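Cyclo(L-leucyl-L-leucyl) synthase (Staphylococcus haemolyticus, PDB 6EZ3) catalyses the ATP-independent formation of cyclo(L-leucyl-L-leucyl) from two molecules of leucyl-tRNA, and can also build other nonpolar residues into cyclodipeptides. Local coordinates at residues A[27-32]-A[56-61]; A[63-68]-A[166-171]; A[137-142]-A[199-204]. One frame throughout, in Å; residues are numbered along the deposited sequence.

How the contacts relate
Contact 1 joins the loop after strand 22-26 to the end of the neighbouring parallel strand 52-57, at the C-terminal ends of these strands in this HUP-clan fold. Contact 2, its centre about 13 Å away, begins just downstream, where helix 63-68 packs on helix 162-175; the two meet where Tyr171 reaches Pro29 and Ala58. Contact 3 sets helix 133-149 against helix 200-206, its centre about 16 Å from that of contact 2 and about 18 Å from that of contact 1. Contact 1 closes before the others open, whereas the segments of contacts 2 and 3 alternate along the chain. All three hold residues assigned by similarity to catalysis or substrate binding, consistent with a shared active-site region.

Contact 1: residues A[27-32]-A[56-61]; sequences ISPFTS and LLAGEE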
loop_
_atom_site.group_PDB
_atom_site.type_symbol
_atom_site.label_atom_id
_atom_site.label_comp_id
_atom_site.label_asym_id
_atom_site.label_seq_id
_atom_site.Cartn_x
_atom_site.Cartn_y
_atom_site.Cartn_z
ATOM N N ILE A 27 0.912 -5.834 -1.337
ATOM C CA ILE A 27 1.181 -6.983 -0.471
ATOM C C ILE A 27 1.664 -6.462 0.905
ATOM O O ILE A 27 2.462 -5.535 0.972
ATOM C CB ILE A 27 2.091 -8.016 -1.158
ATOM C CG1 ILE A 27 1.307 -8.691 -2.310
ATOM C CG2 ILE A 27 2.598 -9.068 -0.163
ATOM C CD1 ILE A 27 2.078 -8.991 -3.578
ATOM N N SER A 28 1.081 -6.979 1.982
ATOM C CA SER A 28 1.311 -6.542 3.355
ATOM C C SER A 28 2.228 -7.450 4.176
ATOM O O SER A 28 2.127 -8.682 4.082
ATOM C CB SER A 28 -0.021 -6.343 4.073
ATOM O OG SER A 28 -0.617 -5.104 3.733
ATOM N N PRO A 29 3.087 -6.870 5.050
ATOM C CA PRO A 29 3.992 -7.724 5.833
ATOM C C PRO A 29 3.343 -8.292 7.089
ATOM O O PRO A 29 2.459 -7.666 7.682
ATOM C CB PRO A 29 5.144 -6.782 6.180
ATOM C CG PRO A 29 4.489 -5.444 6.298
ATOM C CD PRO A 29 3.331 -5.434 5.328
ATOM N N PHE A 30 3.803 -9.481 7.497
ATOM C CA PHE A 30 3.415 -10.179 8.715
ATOM C C PHE A 30 1.921 -10.487 8.817
ATOM O O PHE A 30 1.462 -10.887 9.883
ATOM C CB PHE A 30 3.928 -9.412 9.966
ATOM C CG PHE A 30 5.313 -8.795 9.836
ATOM C CD1 PHE A 30 5.479 -7.412 9.830
ATOM C CD2 PHE A 30 6.446 -9.595 9.705
ATOM C CE1 PHE A 30 6.757 -6.839 9.700
ATOM C CE2 PHE A 30 7.722 -9.021 9.580
ATOM C CZ PHE A 30 7.869 -7.648 9.572
ATOM N N THR A 31 1.173 -10.349 7.716
ATOM C CA THR A 31 -0.266 -10.640 7.707
ATOM C C THR A 31 -0.543 -12.050 7.232
ATOM O O THR A 31 0.156 -12.586 6.368
ATOM C CB THR A 31 -1.078 -9.603 6.922
ATOM O OG1 THR A 31 -0.722 -9.667 5.543
ATOM C CG2 THR A 31 -0.937 -8.171 7.485
ATOM N N SER A 32 -1.570 -12.647 7.823
ATOM C CA SER A 32 -2.038 -14.001 7.549
ATOM C C SER A 32 -2.497 -14.175 6.090
ATOM O O SER A 32 -2.192 -15.212 5.484
ATOM C CB SER A 32 -3.154 -14.387 8.525
ATOM O OG SER A 32 -3.791 -13.258 9.111
ATOM N N LEU A 56 3.560 -3.472 -4.749
ATOM C CA LEU A 56 4.056 -2.558 -3.743
ATOM C C LEU A 56 4.125 -3.330 -2.452
ATOM O O LEU A 56 3.126 -3.904 -1.999
ATOM C CB LEU A 56 3.222 -1.271 -3.613
ATOM C CG LEU A 56 3.934 -0.141 -2.832
ATOM C CD1 LEU A 56 5.026 0.528 -3.669
ATOM C CD2 LEU A 56 2.953 0.893 -2.285
ATOM N N LEU A 57 5.336 -3.442 -1.932
ATOM C CA LEU A 57 5.666 -4.132 -0.693
ATOM C C LEU A 57 5.931 -3.067 0.389
ATOM O O LEU A 57 6.147 -1.895 0.063
ATOM C CB LEU A 57 6.929 -4.945 -0.980
ATOM C CG LEU A 57 6.833 -6.453 -1.212
ATOM C CD1 LEU A 57 5.574 -6.893 -1.900
ATOM C CD2 LEU A 57 8.043 -6.946 -1.946
ATOM N N ALA A 58 5.917 -3.458 1.661
ATOM C CA ALA A 58 6.140 -2.518 2.768
ATOM C C ALA A 58 7.506 -1.820 2.749
ATOM O O ALA A 58 8.523 -2.445 2.456
ATOM C CB ALA A 58 5.961 -3.250 4.074
ATOM N N GLY A 59 7.520 -0.540 3.081
ATOM C CA GLY A 59 8.749 0.251 3.133
ATOM C C GLY A 59 9.522 0.046 4.423
ATOM O O GLY A 59 9.120 -0.754 5.275
ATOM N N GLU A 60 10.648 0.763 4.575
ATOM C CA GLU A 60 11.531 0.698 5.746
ATOM C C GLU A 60 10.807 1.025 7.033
ATOM O O GLU A 60 11.072 0.385 8.056
ATOM C CB GLU A 60 12.735 1.630 5.582
ATOM C CG GLU A 60 13.785 1.068 4.640
ATOM C CD GLU A 60 14.898 2.015 4.231
ATOM O OE1 GLU A 60 14.707 3.254 4.296
ATOM O OE2 GLU A 60 15.961 1.505 3.814
ATOM N N GLU A 61 9.861 1.988 6.971
ATOM C CA GLU A 61 9.082 2.503 8.089
ATOM C C GLU A 61 8.183 1.430 8.712
ATOM O O GLU A 61 7.402 1.720 9.620
ATOM C CB GLU A 61 8.310 3.782 7.695
ATOM C CG GLU A 61 9.175 4.926 7.162
ATOM C CD GLU A 61 9.455 4.989 5.661
ATOM O OE1 GLU A 61 9.298 3.952 4.976
ATOM O OE2 GLU A 61 9.830 6.079 5.166
#
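One backbone hydrogen bond ties the two segments together: Ile27 N donates to Leu56 O over 3.0 Å, nearly straight at 161° and almost along the C=O axis. Leu56 also bonds through its backbone to Leu25, so this link continues the parallel pairing of strands 22-26 and 52-57 to the point where the first has just ended. Beyond it no further backbone bond joins the two segments, and side chains carry the contact.

Apolar contacts follow in two steps. Ile27 and Leu57 lie side by side and point the same way, with Ile27 CB 3.7 Å from Leu57 CD1; branched aliphatic chains suit this buried layer, over which Gln87 and Ile88 of helix 73-97 pack. The C-terminal ends of parallel strands are where Rossmann-like folds, the HUP clan among them, commonly place their active sites, and Ser28, the nucleophile by similarity, stands directly after Ile27. Its CB turns away from 56-61, and OG is hydrogen-bonded to the hydroxyl of Tyr195.

In the second step the rigid ring of Pro29 leans on the small methyl of Ala58, Pro29 CG coming within 3.5 Å of Ala58 CB. Tyr171, a probable substrate-binding residue, touches both side chains.

Contact 2: residues A[63-68]-A[166-171]; sequences KNLLEC and EYAAQY
Two polar links of unequal strength join helix 63-68 and segment 166-171 of helix 162-175. The firmer one runs from Tyr167 OH to Glu67 OE2 at 2.6 Å: Glu67, extended beyond CG, brings its carboxylate to the phenol, which meets OE2 from above the carboxylate plane. Asn64 ND2 makes a weak bond to Tyr167 O, straight but 3.4 Å long.

The Tyr167 ring carries much of the remaining contact. With CG anti to the backbone N (chi1 -166°), it reaches across to helix 63-68. The Asn64 amide stacks over one face, its plane only 6° from that of the ring, and Asn64 CB makes a CH-pi contact there. Cys68 SG lies instead at the edge, 3.7 Å from Tyr167 CD1, a sulfur-aromatic contact. Asparagine thus offers both a flat group for stacking and an N-H for the carbonyl.

Leucine fills the apolar side of the interface by dividing its methyls. Leu65 CD1 packs 3.9 Å from Ala168 CB and 3.7 Å from Tyr171 CB, while Leu65 CD2 sits over the centre of the Tyr171 ring. The small Ala168, whose CA is nearest that of Leu65, is consistent with the close 8.1 Å approach of the axes.

The helices run nearly antiparallel, at 154°. Tyr171, substrate-binding by similarity, lies close to Glu175 and Ser28, the probable catalytic residues, and meets Phe109 edge-to-face; helix 133-149 borders the pair through Leu65, Cys68 and Ala169, and Leu66 turns to helix 73-97, while strand 52-57 leads into helix 63-68.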
loop_
_atom_site.group_PDB
_atom_site.type_symbol
_atom_site.label_atom_id
_atom_site.label_comp_id
_atom_site.label_asym_id
_atom_site.label_seq_id
_atom_site.Cartn_x
_atom_site.Cartn_y
_atom_site.Cartn_z
ATOM N N LYS A 63 9.542 -0.935 10.361
ATOM C CA LYS A 63 10.226 -1.265 11.603
ATOM C C LYS A 63 9.399 -0.706 12.773
ATOM O O LYS A 63 9.105 -1.438 13.729
ATOM C CB LYS A 63 11.705 -0.797 11.613
ATOM C CG LYS A 63 11.989 0.692 11.458
ATOM C CD LYS A 63 13.166 1.038 12.369
ATOM C CE LYS A 63 13.861 2.352 12.094
ATOM N NZ LYS A 63 15.201 2.408 12.755
ATOM N N ASN A 64 8.926 0.556 12.601
ATOM C CA ASN A 64 8.119 1.351 13.524
ATOM C C ASN A 64 6.954 0.568 14.120
ATOM O O ASN A 64 6.733 0.617 15.325
ATOM C CB ASN A 64 7.623 2.623 12.834
ATOM C CG ASN A 64 8.719 3.530 12.323
ATOM O OD1 ASN A 64 9.815 3.091 11.938
ATOM N ND2 ASN A 64 8.437 4.830 12.298
ATOM N N LEU A 65 6.260 -0.193 13.285
ATOM C CA LEU A 65 5.133 -1.029 13.698
ATOM C C LEU A 65 5.590 -2.151 14.630
ATOM O O LEU A 65 4.922 -2.407 15.621
ATOM C CB LEU A 65 4.387 -1.583 12.468
ATOM C CG LEU A 65 3.156 -0.816 11.952
ATOM C CD1 LEU A 65 3.436 0.643 11.647
ATOM C CD2 LEU A 65 2.655 -1.432 10.699
ATOM N N LEU A 66 6.746 -2.778 14.343
ATOM C CA LEU A 66 7.318 -3.844 15.177
ATOM C C LEU A 66 7.837 -3.271 16.504
ATOM O O LEU A 66 7.648 -3.893 17.555
ATOM C CB LEU A 66 8.442 -4.592 14.442
ATOM C CG LEU A 66 8.051 -5.386 13.212
ATOM C CD1 LEU A 66 9.269 -5.815 12.472
ATOM C CD2 LEU A 66 7.223 -6.601 13.570
ATOM N N GLU A 67 8.440 -2.067 16.454
ATOM C CA GLU A 67 8.938 -1.346 17.628
ATOM C C GLU A 67 7.794 -1.050 18.624
ATOM O O GLU A 67 7.989 -1.171 19.835
ATOM C CB GLU A 67 9.650 -0.060 17.193
ATOM C CG GLU A 67 11.017 -0.347 16.605
ATOM C CD GLU A 67 11.832 0.886 16.300
ATOM O OE1 GLU A 67 12.852 1.120 16.985
ATOM O OE2 GLU A 67 11.429 1.638 15.391
ATOM N N CYS A 68 6.591 -0.737 18.103
ATOM C CA CYS A 68 5.390 -0.478 18.884
ATOM C C CYS A 68 4.832 -1.785 19.439
ATOM O O CYS A 68 4.081 -1.760 20.413
ATOM C CB CYS A 68 4.355 0.259 18.040
ATOM S SG CYS A 68 4.846 1.935 17.556
ATOM N N GLU A 166 1.470 7.829 17.031
ATOM C CA GLU A 166 2.170 8.887 16.278
ATOM C C GLU A 166 3.455 8.344 15.617
ATOM O O GLU A 166 3.866 8.814 14.548
ATOM C CB GLU A 166 2.497 10.096 17.175
ATOM C CG GLU A 166 1.352 11.089 17.312
ATOM C CD GLU A 166 1.270 11.922 18.582
ATOM O OE1 GLU A 166 1.513 11.382 19.689
ATOM O OE2 GLU A 166 0.863 13.100 18.473
ATOM N N TYR A 167 4.086 7.351 16.268
ATOM C CA TYR A 167 5.272 6.675 15.753
ATOM C C TYR A 167 4.840 5.768 14.600
ATOM O O TYR A 167 5.391 5.885 13.508
ATOM C CB TYR A 167 5.983 5.862 16.857
ATOM C CG TYR A 167 7.389 5.415 16.499
ATOM C CD1 TYR A 167 7.769 4.076 16.611
ATOM C CD2 TYR A 167 8.349 6.332 16.074
ATOM C CE1 TYR A 167 9.069 3.662 16.307
ATOM C CE2 TYR A 167 9.644 5.929 15.749
ATOM C CZ TYR A 167 10.005 4.596 15.880
ATOM O OH TYR A 167 11.296 4.229 15.568
ATOM N N ALA A 168 3.814 4.909 14.833
ATOM C CA ALA A 168 3.274 3.977 13.842
ATOM C C ALA A 168 2.703 4.684 12.608
ATOM O O ALA A 168 2.654 4.082 11.537
ATOM C CB ALA A 168 2.222 3.087 14.482
ATOM N N ALA A 169 2.315 5.977 12.748
ATOM C CA ALA A 169 1.759 6.799 11.669
ATOM C C ALA A 169 2.792 7.126 10.584
ATOM O O ALA A 169 2.410 7.407 9.449
ATOM C CB ALA A 169 1.163 8.079 12.235
ATOM N N GLN A 170 4.092 7.065 10.926
ATOM C CA GLN A 170 5.206 7.334 9.998
ATOM C C GLN A 170 5.132 6.420 8.755
ATOM O O GLN A 170 5.457 6.865 7.653
ATOM C CB GLN A 170 6.582 7.182 10.709
ATOM C CG GLN A 170 6.794 8.035 11.971
ATOM C CD GLN A 170 6.893 9.514 11.687
ATOM O OE1 GLN A 170 7.954 10.036 11.314
ATOM N NE2 GLN A 170 5.792 10.225 11.868
ATOM N N TYR A 171 4.677 5.155 8.965
ATOM C CA TYR A 171 4.432 4.101 7.978
ATOM C C TYR A 171 3.299 4.554 7.077
ATOM O O TYR A 171 3.489 4.612 5.875
ATOM C CB TYR A 171 4.030 2.819 8.725
ATOM C CG TYR A 171 3.620 1.636 7.875
ATOM C CD1 TYR A 171 2.287 1.436 7.518
ATOM C CD2 TYR A 171 4.534 0.635 7.556
ATOM C CE1 TYR A 171 1.893 0.316 6.779
ATOM C CE2 TYR A 171 4.151 -0.497 6.832
ATOM C CZ TYR A 171 2.831 -0.650 6.430
ATOM O OH TYR A 171 2.459 -1.773 5.703
#

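Contact 3: residues A[137-142]-A[199-204]; sequences NSCLKM and WELGTN
Met142 bends twice, at chi2 (-60°) and chi3 (104°), and this folds its thioether over the first turn of helix 200-206. Glu200 does the reverse: CG is anti to the backbone N (chi1 -169°) and the chain runs out extended, carrying its carboxylate toward Lys141, whose own chain bends at chi3.

The flexible Met142 touches with three successive atoms. Met142 CG lies 3.7 Å from Leu201 CD1, Met142 SD 3.7 Å from Leu201 N and Met142 CE 3.7 Å from Glu200 CB. Leu201 points its branched end into the interface, where CD1 also approaches Cys139 SG at 4.2 Å.

The contact joins helix 133-149 to helix 200-206, which follows strand 191-195 of the central sheet. Segments 137-142 and 200-204 are nearly antiparallel, their axes 10.0 Å apart; the packing includes Glu200 and Leu201, assigned to substrate binding by similarity, and Met142 lies near Val172 of that site. On the solvent-exposed side Lys141 NZ forms a salt bridge with Glu200 OE1 at 3.4 Å.

At the N-cap, Trp199 O accepts from Thr203 N and, at 3.3 Å, from Thr203 OG1, which lies above the carbonyl plane. Gly202, lacking a side chain, sets its CA against the Trp199 indole face.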
loop_
_atom_site.group_PDB
_atom_site.type_symbol
_atom_site.label_atom_id
_atom_site.label_comp_id
_atom_site.label_asym_id
_atom_site.label_seq_id
_atom_site.Cartn_x
_atom_site.Cartn_y
_atom_site.Cartn_z
ATOM N N ASN A 137 -5.878 12.470 13.210
ATOM C CA ASN A 137 -6.695 11.442 13.859
ATOM C C ASN A 137 -6.957 10.260 12.921
ATOM O O ASN A 137 -6.722 9.110 13.313
ATOM C CB ASN A 137 -8.017 12.042 14.372
ATOM C CG ASN A 137 -9.074 11.021 14.780
ATOM O OD1 ASN A 137 -8.945 10.301 15.786
ATOM N ND2 ASN A 137 -10.148 10.941 13.994
ATOM N N SER A 138 -7.409 10.552 11.671
ATOM C CA SER A 138 -7.698 9.550 10.644
ATOM C C SER A 138 -6.476 8.663 10.401
ATOM O O SER A 138 -6.617 7.435 10.327
ATOM C CB SER A 138 -8.189 10.209 9.358
ATOM O OG SER A 138 -9.606 10.330 9.335
ATOM N N CYS A 139 -5.273 9.275 10.371
ATOM C CA CYS A 139 -4.014 8.545 10.210
ATOM C C CYS A 139 -3.766 7.595 11.383
ATOM O O CYS A 139 -3.397 6.436 11.159
ATOM C CB CYS A 139 -2.843 9.505 10.027
ATOM S SG CYS A 139 -2.867 10.409 8.467
ATOM N N LEU A 140 -3.955 8.102 12.625
ATOM C CA LEU A 140 -3.720 7.346 13.853
ATOM C C LEU A 140 -4.661 6.148 13.990
ATOM O O LEU A 140 -4.256 5.107 14.512
ATOM C CB LEU A 140 -3.763 8.269 15.086
ATOM C CG LEU A 140 -2.846 9.518 15.052
ATOM C CD1 LEU A 140 -3.397 10.621 15.925
ATOM C CD2 LEU A 140 -1.434 9.195 15.448
ATOM N N LYS A 141 -5.897 6.275 13.460
ATOM C CA LYS A 141 -6.886 5.195 13.400
ATOM C C LYS A 141 -6.320 4.067 12.507
ATOM O O LYS A 141 -6.391 2.892 12.875
ATOM C CB LYS A 141 -8.192 5.709 12.792
ATOM C CG LYS A 141 -9.027 6.566 13.719
ATOM C CD LYS A 141 -10.384 6.879 13.099
ATOM C CE LYS A 141 -11.529 6.179 13.778
ATOM N NZ LYS A 141 -12.637 5.919 12.831
ATOM N N MET A 142 -5.722 4.442 11.348
ATOM C CA MET A 142 -5.103 3.502 10.408
ATOM C C MET A 142 -3.874 2.847 11.059
ATOM O O MET A 142 -3.695 1.639 10.928
ATOM C CB MET A 142 -4.727 4.170 9.054
ATOM C CG MET A 142 -5.852 4.953 8.350
ATOM S SD MET A 142 -7.386 4.077 7.872
ATOM C CE MET A 142 -8.562 4.674 9.210
ATOM N N TRP A 199 -10.609 0.979 2.738
ATOM C CA TRP A 199 -9.640 1.955 3.225
ATOM C C TRP A 199 -10.420 3.166 3.708
ATOM O O TRP A 199 -10.889 3.974 2.892
ATOM C CB TRP A 199 -8.666 2.263 2.081
ATOM C CG TRP A 199 -7.768 3.453 2.219
ATOM C CD1 TRP A 199 -6.980 3.768 3.283
ATOM C CD2 TRP A 199 -7.381 4.333 1.160
ATOM N NE1 TRP A 199 -6.187 4.851 2.982
ATOM C CE2 TRP A 199 -6.421 5.225 1.684
ATOM C CE3 TRP A 199 -7.796 4.497 -0.175
ATOM C CZ2 TRP A 199 -5.888 6.283 0.926
ATOM C CZ3 TRP A 199 -7.269 5.541 -0.921
ATOM C CH2 TRP A 199 -6.332 6.421 -0.375
ATOM N N GLU A 200 -10.625 3.235 5.047
ATOM C CA GLU A 200 -11.414 4.270 5.728
ATOM C C GLU A 200 -10.894 5.681 5.493
ATOM O O GLU A 200 -11.706 6.590 5.321
ATOM C CB GLU A 200 -11.556 3.962 7.226
ATOM C CG GLU A 200 -12.571 4.834 7.956
ATOM C CD GLU A 200 -13.014 4.388 9.339
ATOM O OE1 GLU A 200 -13.972 5.002 9.866
ATOM O OE2 GLU A 200 -12.417 3.434 9.893
ATOM N N LEU A 201 -9.553 5.863 5.470
ATOM C CA LEU A 201 -8.929 7.171 5.231
ATOM C C LEU A 201 -9.329 7.646 3.832
ATOM O O LEU A 201 -9.703 8.802 3.636
ATOM C CB LEU A 201 -7.398 7.055 5.319
ATOM C CG LEU A 201 -6.613 8.232 5.888
ATOM C CD1 LEU A 201 -5.153 7.862 6.093
ATOM C CD2 LEU A 201 -6.704 9.471 5.043
ATOM N N GLY A 202 -9.276 6.711 2.893
ATOM C CA GLY A 202 -9.595 6.950 1.506
ATOM C C GLY A 202 -11.006 7.399 1.309
ATOM O O GLY A 202 -11.241 8.265 0.469
ATOM N N THR A 203 -11.945 6.814 2.084
ATOM C CA THR A 203 -13.378 7.129 2.024
ATOM C C THR A 203 -13.523 8.603 2.328
ATOM O O THR A 203 -14.145 9.336 1.561
ATOM C CB THR A 203 -14.177 6.224 2.973
ATOM O OG1 THR A 203 -14.047 4.861 2.550
ATOM C CG2 THR A 203 -15.640 6.610 3.061
ATOM N N ASN A 204 -12.842 9.041 3.398
ATOM C CA ASN A 204 -12.822 10.417 3.880
ATOM C C ASN A 204 -12.118 11.372 2.909
ATOM O O ASN A 204 -12.557 12.513 2.770
ATOM C CB ASN A 204 -12.239 10.468 5.288
ATOM C CG ASN A 204 -13.051 9.702 6.310
ATOM O OD1 ASN A 204 -14.287 9.815 6.372
ATOM N ND2 ASN A 204 -12.373 8.932 7.160
#